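Local coordinates for phosphate transporter (Thermotoga maritima MSB8, PDB 6L85), which probably imports phosphate across the membrane in a sodium-dependent manner, as a bacterial relative of the human SLC20 carriers, at residues Thr63-Ile68 with Val282-Leu287. Numbering follows the deposited sequence.
Sequences TIVKGI and VEIPFL. With LMT (dodecyl-beta-D-maltoside), chain O.
Val65, on helix 58-66, and Val282, in the extended lead-in to helix 286-302, make the nearest backbone approach, CA to CA 8.1 Å; no hydrogen bond joins the two segments, so side chains alone close the gap. Val65 divides its branches: CG1 reaches Val282 CG1 at 4.2 Å, while CG2, set anti to the carbonyl carbon, meets Ile284 CD1 at 4.0 Å. The Val65 and Ile284 side chains pass alongside each other in opposite directions. Lys66 bends at chi3 (37°), laying CE 3.5 Å from Val282 CG2, an apolar contact of its aliphatic part; its NZ runs on to hydrogen-bond the carbonyl oxygens of Pro279 and Lys280, linking Lys66 to the loop that leads into Val282. Past Pro285, the N-cap, Phe286 leaves this cluster for a bound dodecyl maltoside: CZ is 3.3 Å from LMT C2, and LMT C1 lies in the ring plane at its edge. Replacing Phe286 by alanine removes that ring, and the first alkyl carbons would probably lose their aromatic contact. This is plain helix-to-loop packing, Val65's side chain about 14 Å from a bound sodium ion; Ile271 of helix 260-275 also packs on Val282, while beyond it Leu287 meets Leu204 of the second subunit.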
loop_
_atom_site.group_PDB
_atom_site.type_symbol
_atom_site.label_atom_id
_atom_site.label_comp_id
_atom_site.label_asym_id
_atom_site.label_seq_id
_atom_site.Cartn_x
_atom_site.Cartn_y
_atom_site.Cartn_z
ATOM N N THR B 63 2.976 18.061 16.687
ATOM C CA THR B 63 2.391 18.482 17.960
ATOM C C THR B 63 3.290 18.101 19.124
ATOM O O THR B 63 3.486 18.888 20.052
ATOM C CB THR B 63 1.008 17.874 18.129
ATOM O OG1 THR B 63 0.208 18.233 16.999
ATOM C CG2 THR B 63 0.341 18.393 19.422
ATOM N N ILE B 64 3.852 16.897 19.094
ATOM C CA ILE B 64 4.802 16.533 20.144
ATOM C C ILE B 64 5.981 17.507 20.156
ATOM O O ILE B 64 6.501 17.860 21.223
ATOM C CB ILE B 64 5.267 15.071 19.982
ATOM C CG1 ILE B 64 4.076 14.121 20.150
ATOM C CG2 ILE B 64 6.384 14.725 20.977
ATOM C CD1 ILE B 64 3.359 14.220 21.485
ATOM N N VAL B 65 6.416 17.972 18.978
ATOM C CA VAL B 65 7.587 18.846 18.963
ATOM C C VAL B 65 7.262 20.219 19.575
ATOM O O VAL B 65 8.049 20.751 20.368
ATOM C CB VAL B 65 8.172 18.960 17.542
ATOM C CG1 VAL B 65 9.154 20.121 17.458
ATOM C CG2 VAL B 65 8.898 17.655 17.160
ATOM N N LYS B 66 6.103 20.812 19.259
ATOM C CA LYS B 66 5.875 22.145 19.826
ATOM C C LYS B 66 4.516 22.351 20.501
ATOM O O LYS B 66 4.099 23.500 20.677
ATOM C CB LYS B 66 6.081 23.220 18.757
ATOM C CG LYS B 66 5.202 23.086 17.536
ATOM C CD LYS B 66 5.418 24.288 16.616
ATOM C CE LYS B 66 6.883 24.725 16.612
ATOM N NZ LYS B 66 7.056 26.134 16.151
ATOM N N GLY B 67 3.843 21.298 20.951
ATOM C CA GLY B 67 2.523 21.482 21.543
ATOM C C GLY B 67 2.476 21.274 23.043
ATOM O O GLY B 67 1.456 21.555 23.683
ATOM N N ILE B 68 3.578 20.797 23.623
ATOM C CA ILE B 68 3.668 20.534 25.061
ATOM C C ILE B 68 4.610 21.518 25.740
ATOM O O ILE B 68 4.228 22.201 26.690
ATOM C CB ILE B 68 4.102 19.078 25.337
ATOM C CG1 ILE B 68 3.414 18.120 24.372
ATOM C CG2 ILE B 68 3.831 18.702 26.805
ATOM C CD1 ILE B 68 4.016 16.737 24.408
ATOM N N VAL B 282 7.439 23.514 11.467
ATOM C CA VAL B 282 8.327 22.376 11.686
ATOM C C VAL B 282 8.142 21.351 10.572
ATOM O O VAL B 282 7.013 20.968 10.245
ATOM C CB VAL B 282 8.056 21.737 13.060
ATOM C CG1 VAL B 282 8.854 20.442 13.235
ATOM C CG2 VAL B 282 8.375 22.716 14.170
ATOM N N GLU B 283 9.246 20.897 9.989
ATOM C CA GLU B 283 9.230 19.775 9.058
ATOM C C GLU B 283 9.874 18.579 9.750
ATOM O O GLU B 283 11.038 18.653 10.169
ATOM C CB GLU B 283 9.965 20.122 7.763
ATOM C CG GLU B 283 9.785 21.566 7.322
ATOM C CD GLU B 283 10.985 22.096 6.542
ATOM O OE1 GLU B 283 12.141 21.768 6.913
ATOM O OE2 GLU B 283 10.768 22.846 5.560
ATOM N N ILE B 284 9.114 17.499 9.903
ATOM C CA ILE B 284 9.628 16.307 10.578
ATOM C C ILE B 284 10.568 15.554 9.641
ATOM O O ILE B 284 10.135 15.099 8.570
ATOM C CB ILE B 284 8.492 15.391 11.059
ATOM C CG1 ILE B 284 7.569 16.149 12.023
ATOM C CG2 ILE B 284 9.076 14.144 11.741
ATOM C CD1 ILE B 284 8.220 16.424 13.373
ATOM N N PRO B 285 11.844 15.399 9.998
ATOM C CA PRO B 285 12.778 14.659 9.128
ATOM C C PRO B 285 12.350 13.205 8.983
ATOM O O PRO B 285 12.085 12.508 9.972
ATOM C CB PRO B 285 14.126 14.783 9.858
ATOM C CG PRO B 285 13.950 15.923 10.845
ATOM C CD PRO B 285 12.491 15.880 11.232
ATOM N N PHE B 286 12.275 12.754 7.729
ATOM C CA PHE B 286 11.786 11.408 7.461
ATOM C C PHE B 286 12.601 10.360 8.194
ATOM O O PHE B 286 12.069 9.314 8.569
ATOM C CB PHE B 286 11.773 11.140 5.954
ATOM C CG PHE B 286 10.389 11.122 5.384
ATOM C CD1 PHE B 286 9.448 10.226 5.875
ATOM C CD2 PHE B 286 10.003 12.026 4.413
ATOM C CE1 PHE B 286 8.152 10.207 5.388
ATOM C CE2 PHE B 286 8.708 12.017 3.921
ATOM C CZ PHE B 286 7.782 11.102 4.415
ATOM N N LEU B 287 13.885 10.624 8.412
ATOM C CA LEU B 287 14.698 9.719 9.213
ATOM C C LEU B 287 14.060 9.447 10.576
ATOM O O LEU B 287 14.033 8.296 11.032
ATOM C CB LEU B 287 16.104 10.309 9.367
ATOM C CG LEU B 287 17.283 9.367 9.594
ATOM C CD1 LEU B 287 17.041 8.042 8.881
ATOM C CD2 LEU B 287 18.579 10.006 9.096
HETATM C "C1'" LMT O . 5.299 14.092 1.162
HETATM C "C2'" LMT O . 6.058 14.942 2.159
HETATM C "C3'" LMT O . 5.892 16.447 1.998
HETATM C "C4'" LMT O . 5.667 16.866 0.564
HETATM C "C5'" LMT O . 4.691 15.902 -0.103
HETATM C "C6'" LMT O . 4.322 16.388 -1.488
HETATM O "O1'" LMT O . 5.954 12.817 1.107
HETATM O "O2'" LMT O . 5.632 14.622 3.468
HETATM O "O3'" LMT O . 7.072 17.038 2.492
HETATM O "O5'" LMT O . 5.289 14.611 -0.146
HETATM O "O6'" LMT O . 3.947 17.764 -1.428
HETATM C C1 LMT O . 5.505 11.836 2.063
HETATM C C2 LMT O . 6.118 10.481 1.636
HETATM C C3 LMT O . 4.993 9.417 1.640
HETATM C C4 LMT O . 5.696 8.056 1.731
HETATM C C5 LMT O . 4.666 6.973 1.360
HETATM C C6 LMT O . 5.463 5.794 0.778
HETATM C C7 LMT O . 4.598 4.524 0.940
HETATM C C8 LMT O . 3.615 4.440 -0.259
HETATM C C9 LMT O . 2.521 3.399 0.095
HETATM C C10 LMT O . 2.942 1.999 -0.427
HETATM C C11 LMT O . 1.696 1.103 -0.461
HETATM C C12 LMT O . 2.109 -0.365 -0.612
#